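Local coordinates for protein methyltransferase WBDD (Escherichia coli, PDB 4AZS) that is a bifunctional kinase and methyltransferase that regulates the chain length of the O antigen in Escherichia coli O9a, at residues A[204-209]-A[213-218]; A[189-194]-A[217-222]. One frame throughout, in Å; residues are numbered along the deposited sequence.

Interaction 1: residues A[204-209]-A[213-218]; sequences IGEFDT and PVPRPM
Ile204 and Gly205 both face Met218 in a classic beta bulge of the antiparallel hairpin of strands 200-207 and 216-222. Ile204 N gives the stronger bond to Met218 O (2.8 Å), while Gly205 N adds a weak one. Gly205 O accepts Met218 N in a nearly straight bond (172°). Two residues on, past the non-hydrogen-bonded pair Glu206-Pro217, Phe207 and Arg216 exchange a reciprocal pair of backbone bonds. Packing is tight on the face of Phe207 and Met218, which helix 47-64 covers. Met218 runs extended out to SD, then turns its methyl at chi3 (-72°), bringing CE to 3.7 Å from Phe207 CE2. Its CB meets the ring edge in plane, and SD, 5.1 Å from the ring centroid and oblique to it, completes a Met-aromatic contact. On the other flank of the thioether, Ile204 CD1 reaches Met218 SD at 3.8 Å. Across the sheet the cover is thinner: exposed Glu206 leans over Pro217, its OE2 3.6 Å from Pro217 CB. Toward the turn the strands part, and a water bridges Thr209 OG1 to Val214 O, accepting from the hydroxyl and donating to the carbonyl; Thr209 OG1 also accepts from Leu211 N. Thr209 CG2 lies over one face of the Arg216 guanidinium, offset toward its rim, 3.6 Å from Arg216 NE. The chemistry thus divides: backbone bonds and a Met-aromatic contact join the strands, while outside them Glu179, ion-paired with Arg216 NH2, and Ser142 OG, bonded to NH1, probably fix the guanidinium's orientation.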
ATOM      1  N   ILE A 204      -4.674  -5.662  48.598  1.00 26.82           N
ATOM      2  CA  ILE A 204      -4.322  -6.425  49.808  1.00 27.91           C
ATOM      3  C   ILE A 204      -2.831  -6.748  49.930  1.00 27.53           C
ATOM      4  O   ILE A 204      -2.400  -7.147  50.975  1.00 30.33           O
ATOM      5  CB  ILE A 204      -5.152  -7.689  50.017  1.00 29.21           C
ATOM      6  CG1 ILE A 204      -5.083  -8.594  48.794  1.00 28.92           C
ATOM      7  CG2 ILE A 204      -6.591  -7.325  50.315  1.00 31.39           C
ATOM      8  CD1 ILE A 204      -5.595  -9.989  49.111  1.00 29.23           C
ATOM      9  N   GLY A 205      -2.046  -6.549  48.890  1.00 27.61           N
ATOM     10  CA  GLY A 205      -0.606  -6.702  49.011  1.00 28.30           C
ATOM     11  C   GLY A 205       0.114  -6.418  47.713  1.00 27.81           C
ATOM     12  O   GLY A 205      -0.504  -6.102  46.691  1.00 26.49           O
ATOM     13  N   GLU A 206       1.422  -6.520  47.753  1.00 28.69           N
ATOM     14  CA  GLU A 206       2.269  -6.281  46.548  1.00 32.79           C
ATOM     15  C   GLU A 206       3.403  -7.291  46.616  1.00 29.95           C
ATOM     16  O   GLU A 206       3.939  -7.538  47.705  1.00 27.87           O
ATOM     17  CB  GLU A 206       2.810  -4.864  46.582  1.00 38.03           C
ATOM     18  CG  GLU A 206       2.507  -4.100  45.304  1.00 46.33           C
ATOM     19  CD  GLU A 206       1.930  -2.746  45.601  1.00 52.48           C
ATOM     20  OE1 GLU A 206       2.126  -2.269  46.738  1.00 56.36           O
ATOM     21  OE2 GLU A 206       1.293  -2.175  44.695  1.00 52.32           O
ATOM     22  N   PHE A 207       3.733  -7.913  45.493  1.00 30.34           N
ATOM     23  CA  PHE A 207       4.645  -9.044  45.516  1.00 29.73           C
ATOM     24  C   PHE A 207       5.755  -8.892  44.506  1.00 29.91           C
ATOM     25  O   PHE A 207       5.540  -8.424  43.384  1.00 26.80           O
ATOM     26  CB  PHE A 207       3.872 -10.346  45.312  1.00 28.63           C
ATOM     27  CG  PHE A 207       2.898 -10.593  46.414  1.00 29.19           C
ATOM     28  CD1 PHE A 207       3.329 -11.166  47.604  1.00 30.53           C
ATOM     29  CD2 PHE A 207       1.600 -10.111  46.338  1.00 27.15           C
ATOM     30  CE1 PHE A 207       2.471 -11.338  48.661  1.00 29.47           C
ATOM     31  CE2 PHE A 207       0.723 -10.296  47.390  1.00 29.56           C
ATOM     32  CZ  PHE A 207       1.167 -10.892  48.578  1.00 30.26           C
ATOM     33  N   ASP A 208       6.933  -9.322  44.926  1.00 31.73           N
ATOM     34  CA  ASP A 208       8.134  -9.462  44.075  1.00 32.86           C
ATOM     35  C   ASP A 208       7.979 -10.636  43.119  1.00 31.27           C
ATOM     36  O   ASP A 208       7.686 -11.768  43.500  1.00 33.35           O
ATOM     37  CB  ASP A 208       9.404  -9.599  44.983  1.00 37.15           C
ATOM     38  CG  ASP A 208      10.778  -9.582  44.177  1.00 38.63           C
ATOM     39  OD1 ASP A 208      10.852  -9.634  42.918  1.00 37.50           O
ATOM     40  OD2 ASP A 208      11.819  -9.531  44.855  1.00 45.15           O
ATOM     41  N   THR A 209       8.153 -10.372  41.846  1.00 30.32           N
ATOM     42  CA  THR A 209       7.989 -11.418  40.838  1.00 30.12           C
ATOM     43  C   THR A 209       9.277 -12.158  40.520  1.00 29.72           C
ATOM     44  O   THR A 209       9.228 -13.138  39.799  1.00 31.83           O
ATOM     45  CB  THR A 209       7.613 -10.811  39.492  1.00 29.34           C
ATOM     46  OG1 THR A 209       8.691  -9.967  39.067  1.00 28.57           O
ATOM     47  CG2 THR A 209       6.360 -10.022  39.602  1.00 31.95           C
ATOM     48  N   PRO A 213      12.522  -5.354  39.581  1.00 29.29           N
ATOM     49  CA  PRO A 213      12.234  -4.717  40.843  1.00 29.33           C
ATOM     50  C   PRO A 213      10.794  -4.229  40.964  1.00 28.47           C
ATOM     51  O   PRO A 213      10.410  -3.821  42.046  1.00 27.40           O
ATOM     52  CB  PRO A 213      13.159  -3.482  40.827  1.00 30.54           C
ATOM     53  CG  PRO A 213      14.211  -3.840  39.843  1.00 31.73           C
ATOM     54  CD  PRO A 213      13.393  -4.505  38.770  1.00 30.04           C
ATOM     55  N   VAL A 214       9.998  -4.282  39.891  1.00 26.65           N
ATOM     56  CA  VAL A 214       8.631  -3.795  39.956  1.00 25.90           C
ATOM     57  C   VAL A 214       7.712  -4.897  40.494  1.00 26.17           C
ATOM     58  O   VAL A 214       7.649  -5.988  39.935  1.00 25.96           O
ATOM     59  CB  VAL A 214       8.182  -3.315  38.565  1.00 27.06           C
ATOM     60  CG1 VAL A 214       6.748  -2.802  38.605  1.00 27.58           C
ATOM     61  CG2 VAL A 214       9.160  -2.262  38.069  1.00 28.36           C
ATOM     62  N   PRO A 215       7.052  -4.632  41.623  1.00 26.93           N
ATOM     63  CA  PRO A 215       6.158  -5.574  42.212  1.00 26.78           C
ATOM     64  C   PRO A 215       4.771  -5.554  41.532  1.00 28.54           C
ATOM     65  O   PRO A 215       4.413  -4.593  40.832  1.00 28.73           O
ATOM     66  CB  PRO A 215       6.074  -5.099  43.670  1.00 28.15           C
ATOM     67  CG  PRO A 215       6.179  -3.609  43.584  1.00 28.27           C
ATOM     68  CD  PRO A 215       7.183  -3.406  42.453  1.00 29.49           C
ATOM     69  N   ARG A 216       4.010  -6.612  41.737  1.00 26.87           N
ATOM     70  CA  ARG A 216       2.660  -6.708  41.251  1.00 26.49           C
ATOM     71  C   ARG A 216       1.679  -6.603  42.427  1.00 25.90           C
ATOM     72  O   ARG A 216       1.797  -7.322  43.424  1.00 25.25           O
ATOM     73  CB  ARG A 216       2.451  -8.013  40.500  1.00 27.36           C
ATOM     74  CG  ARG A 216       3.280  -8.146  39.252  1.00 26.79           C
ATOM     75  CD  ARG A 216       2.997  -9.443  38.504  1.00 26.33           C
ATOM     76  NE  ARG A 216       3.757  -9.392  37.270  1.00 25.43           N
ATOM     77  CZ  ARG A 216       4.162 -10.448  36.582  1.00 25.33           C
ATOM     78  NH1 ARG A 216       3.789 -11.658  36.947  1.00 26.10           N
ATOM     79  NH2 ARG A 216       4.980 -10.280  35.559  1.00 25.53           N
ATOM     80  N   PRO A 217       0.691  -5.727  42.291  1.00 24.91           N
ATOM     81  CA  PRO A 217      -0.349  -5.590  43.277  1.00 25.72           C
ATOM     82  C   PRO A 217      -1.340  -6.779  43.215  1.00 24.25           C
ATOM     83  O   PRO A 217      -1.567  -7.375  42.151  1.00 24.31           O
ATOM     84  CB  PRO A 217      -1.008  -4.246  42.886  1.00 27.44           C
ATOM     85  CG  PRO A 217      -0.886  -4.242  41.399  1.00 26.58           C
ATOM     86  CD  PRO A 217       0.454  -4.851  41.125  1.00 26.73           C
ATOM     87  N   MET A 218      -1.820  -7.167  44.377  1.00 24.10           N
ATOM     88  CA  MET A 218      -2.865  -8.151  44.547  1.00 23.95           C
ATOM     89  C   MET A 218      -4.110  -7.416  45.055  1.00 23.95           C
ATOM     90  O   MET A 218      -4.034  -6.699  46.053  1.00 24.51           O
ATOM     91  CB  MET A 218      -2.421  -9.175  45.586  1.00 24.61           C
ATOM     92  CG  MET A 218      -3.427 -10.262  45.818  1.00 26.14           C
ATOM     93  SD  MET A 218      -2.927 -11.627  46.896  1.00 28.61           S
ATOM     94  CE  MET A 218      -1.784 -12.449  45.820  1.00 26.01           C
TER
HETATM   95  O   HOH W   1       8.179  -7.552  37.782  1.00 28.80           O

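Interaction 2: residues A[189-194]-A[217-222]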
ATOM      1  N   ASP A 189      -2.802   1.749  31.585  1.00 32.51           N
ATOM      2  CA  ASP A 189      -2.077   2.725  32.342  1.00 37.15           C
ATOM      3  C   ASP A 189      -1.972   2.354  33.816  1.00 34.80           C
ATOM      4  O   ASP A 189      -0.974   2.596  34.463  1.00 31.56           O
ATOM      5  CB  ASP A 189      -2.794   4.066  32.207  1.00 45.69           C
ATOM      6  CG  ASP A 189      -1.834   5.221  32.226  1.00 57.95           C
ATOM      7  OD1 ASP A 189      -0.749   5.068  32.851  1.00 63.77           O
ATOM      8  OD2 ASP A 189      -2.154   6.268  31.612  1.00 65.58           O
ATOM      9  N   ASP A 190      -3.039   1.778  34.340  1.00 34.97           N
ATOM     10  CA  ASP A 190      -3.111   1.386  35.735  1.00 32.55           C
ATOM     11  C   ASP A 190      -3.903   0.090  35.836  1.00 30.35           C
ATOM     12  O   ASP A 190      -4.964  -0.044  35.196  1.00 28.56           O
ATOM     13  CB  ASP A 190      -3.841   2.471  36.473  1.00 34.91           C
ATOM     14  CG  ASP A 190      -3.789   2.275  37.980  1.00 37.23           C
ATOM     15  OD1 ASP A 190      -4.357   1.293  38.548  1.00 32.27           O
ATOM     16  OD2 ASP A 190      -3.128   3.124  38.590  1.00 46.27           O
ATOM     17  N   PRO A 191      -3.425  -0.856  36.648  1.00 28.33           N
ATOM     18  CA  PRO A 191      -4.102  -2.127  36.714  1.00 28.15           C
ATOM     19  C   PRO A 191      -5.552  -2.042  37.206  1.00 29.20           C
ATOM     20  O   PRO A 191      -6.373  -2.907  36.903  1.00 27.57           O
ATOM     21  CB  PRO A 191      -3.229  -2.943  37.695  1.00 27.01           C
ATOM     22  CG  PRO A 191      -2.485  -1.948  38.479  1.00 27.11           C
ATOM     23  CD  PRO A 191      -2.269  -0.784  37.566  1.00 28.47           C
ATOM     24  N   ARG A 192      -5.855  -1.031  37.998  1.00 29.63           N
ATOM     25  CA  ARG A 192      -7.224  -0.808  38.422  1.00 29.50           C
ATOM     26  C   ARG A 192      -8.235  -0.584  37.290  1.00 28.95           C
ATOM     27  O   ARG A 192      -9.411  -0.830  37.480  1.00 28.89           O
ATOM     28  CB  ARG A 192      -7.287   0.327  39.409  1.00 29.01           C
ATOM     29  CG  ARG A 192      -6.818  -0.149  40.750  1.00 30.44           C
ATOM     30  CD  ARG A 192      -6.622   1.028  41.650  1.00 32.11           C
ATOM     31  NE  ARG A 192      -5.483   1.797  41.198  1.00 35.08           N
ATOM     32  CZ  ARG A 192      -4.983   2.841  41.861  1.00 39.96           C
ATOM     33  NH1 ARG A 192      -5.519   3.232  43.011  1.00 40.87           N
ATOM     34  NH2 ARG A 192      -3.940   3.496  41.375  1.00 42.71           N
ATOM     35  N   GLU A 193      -7.783  -0.208  36.113  1.00 29.61           N
ATOM     36  CA  GLU A 193      -8.705  -0.128  34.963  1.00 32.14           C
ATOM     37  C   GLU A 193      -9.322  -1.464  34.572  1.00 29.86           C
ATOM     38  O   GLU A 193     -10.343  -1.505  33.876  1.00 28.55           O
ATOM     39  CB  GLU A 193      -7.990   0.393  33.744  1.00 33.83           C
ATOM     40  CG  GLU A 193      -7.659   1.868  33.833  1.00 42.37           C
ATOM     41  CD  GLU A 193      -6.755   2.295  32.673  1.00 46.27           C
ATOM     42  OE1 GLU A 193      -7.065   1.952  31.495  1.00 48.86           O
ATOM     43  OE2 GLU A 193      -5.715   2.925  32.953  1.00 46.79           O
ATOM     44  N   LEU A 194      -8.698  -2.567  34.965  1.00 27.35           N
ATOM     45  CA  LEU A 194      -9.279  -3.853  34.642  1.00 26.57           C
ATOM     46  C   LEU A 194     -10.393  -4.223  35.634  1.00 27.61           C
ATOM     47  O   LEU A 194     -11.134  -5.196  35.391  1.00 27.24           O
ATOM     48  CB  LEU A 194      -8.195  -4.947  34.693  1.00 27.81           C
ATOM     49  CG  LEU A 194      -7.003  -4.792  33.749  1.00 28.49           C
ATOM     50  CD1 LEU A 194      -5.962  -5.891  33.943  1.00 29.60           C
ATOM     51  CD2 LEU A 194      -7.523  -4.797  32.331  1.00 30.60           C
ATOM     52  N   PRO A 217       0.691  -5.727  42.291  1.00 24.91           N
ATOM     53  CA  PRO A 217      -0.349  -5.590  43.277  1.00 25.72           C
ATOM     54  C   PRO A 217      -1.340  -6.779  43.215  1.00 24.25           C
ATOM     55  O   PRO A 217      -1.567  -7.375  42.151  1.00 24.31           O
ATOM     56  CB  PRO A 217      -1.008  -4.246  42.886  1.00 27.44           C
ATOM     57  CG  PRO A 217      -0.886  -4.242  41.399  1.00 26.58           C
ATOM     58  CD  PRO A 217       0.454  -4.851  41.125  1.00 26.73           C
ATOM     59  N   MET A 218      -1.820  -7.167  44.377  1.00 24.10           N
ATOM     60  CA  MET A 218      -2.865  -8.151  44.547  1.00 23.95           C
ATOM     61  C   MET A 218      -4.110  -7.416  45.055  1.00 23.95           C
ATOM     62  O   MET A 218      -4.034  -6.699  46.053  1.00 24.51           O
ATOM     63  CB  MET A 218      -2.421  -9.175  45.586  1.00 24.61           C
ATOM     64  CG  MET A 218      -3.427 -10.262  45.818  1.00 26.14           C
ATOM     65  SD  MET A 218      -2.927 -11.627  46.896  1.00 28.61           S
ATOM     66  CE  MET A 218      -1.784 -12.449  45.820  1.00 26.01           C
ATOM     67  N   TYR A 219      -5.223  -7.616  44.372  1.00 23.63           N
ATOM     68  CA  TYR A 219      -6.514  -7.048  44.705  1.00 23.67           C
ATOM     69  C   TYR A 219      -7.515  -8.107  45.115  1.00 25.10           C
ATOM     70  O   TYR A 219      -7.516  -9.206  44.606  1.00 26.57           O
ATOM     71  CB  TYR A 219      -7.066  -6.317  43.487  1.00 24.39           C
ATOM     72  CG  TYR A 219      -6.295  -5.032  43.174  1.00 25.84           C
ATOM     73  CD1 TYR A 219      -6.546  -3.843  43.886  1.00 26.47           C
ATOM     74  CD2 TYR A 219      -5.241  -5.039  42.258  1.00 25.91           C
ATOM     75  CE1 TYR A 219      -5.799  -2.701  43.626  1.00 26.89           C
ATOM     76  CE2 TYR A 219      -4.503  -3.890  42.001  1.00 26.49           C
ATOM     77  CZ  TYR A 219      -4.806  -2.753  42.664  1.00 27.14           C
ATOM     78  OH  TYR A 219      -4.051  -1.675  42.414  1.00 34.67           O
ATOM     79  N   LEU A 220      -8.358  -7.745  46.050  1.00 24.95           N
ATOM     80  CA  LEU A 220      -9.495  -8.515  46.459  1.00 25.57           C
ATOM     81  C   LEU A 220     -10.719  -7.800  45.894  1.00 25.91           C
ATOM     82  O   LEU A 220     -10.922  -6.603  46.127  1.00 27.38           O
ATOM     83  CB  LEU A 220      -9.569  -8.503  47.972  1.00 26.90           C
ATOM     84  CG  LEU A 220     -10.701  -9.281  48.603  1.00 28.88           C
ATOM     85  CD1 LEU A 220     -10.683 -10.756  48.271  1.00 29.68           C
ATOM     86  CD2 LEU A 220     -10.617  -9.092  50.103  1.00 33.73           C
ATOM     87  N   VAL A 221     -11.521  -8.505  45.133  1.00 26.09           N
ATOM     88  CA  VAL A 221     -12.602  -7.859  44.346  1.00 26.06           C
ATOM     89  C   VAL A 221     -13.906  -8.607  44.628  1.00 24.19           C
ATOM     90  O   VAL A 221     -13.894  -9.835  44.799  1.00 25.41           O
ATOM     91  CB  VAL A 221     -12.275  -7.961  42.863  1.00 24.86           C
ATOM     92  CG1 VAL A 221     -13.373  -7.446  41.991  1.00 25.20           C
ATOM     93  CG2 VAL A 221     -10.960  -7.297  42.543  1.00 27.84           C
ATOM     94  N   SER A 222     -15.029  -7.913  44.695  1.00 24.85           N
ATOM     95  CA  SER A 222     -16.318  -8.606  44.806  1.00 25.02           C
ATOM     96  C   SER A 222     -17.436  -7.827  44.212  1.00 26.40           C
ATOM     97  O   SER A 222     -17.469  -6.563  44.270  1.00 25.61           O
ATOM     98  CB  SER A 222     -16.683  -8.918  46.264  1.00 25.82           C
ATOM     99  OG  SER A 222     -17.895  -9.678  46.318  1.00 26.84           O
TER
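A short 3-10 turn, introduced by an Asx turn at Asp190, packs against strand 216-222 of the methyltransferase sheet through Pro191 and Arg192. The Pro191 and Pro217 side chains cross at about a right angle, with Pro191 CG 4.0 Å from Pro217 CG. Beside them Arg192 sets its aliphatic part against the phenol end of Tyr219: Arg192 CG lies 3.6 Å from Tyr219 OH, and CD follows a little farther off. The Tyr219 side chain leaves the strand toward the turn, and CG anti to the carbonyl carbon (chi1 -70°) sets where its ring lies. The arginine chain then bends at chi3 (-69°) and doubles back to Asp190, gripping it side-on. Arg192 NE reaches Asp190 OD1 at 2.9 Å and NH2 reaches OD2 at 2.9 Å, both on the syn side but out of the carboxylate plane. OD1 also accepts Arg192 N on its anti lone pair, at 2.8 Å, so one oxygen ties backbone and side chain together. Asp270 pairs with the NH1 end, a second charge that probably steadies the guanidinium. The arrangement is an Asx turn leading into a 3-10 turn, buttressed by a bidentate Arg-Asp salt bridge.

Overall arrangement
Interactions 1 and 2 meet on strand 216-222 and share Pro217 and Met218; their centres lie 12 Å apart. Interaction 1 pairs this strand with 200-207, an edge strand, within this chain, of the seven-stranded mixed sheet, whereas interaction 2 sets the 189-194 loop against it through Pro217 and Tyr219. Met218 points toward helix 47-64, on the side away from that loop. A direct link is Ile204 CG2 packing on Leu220 CB at 4.0 Å. The nearest atoms of the Arg216 side chain and S-adenosylmethionine are about 5 Å apart; for the shared Pro217 the gap is about 12 Å. The 189-194 loop instead reaches Asp270 and His273, which follow strand 262-268 in the sequence.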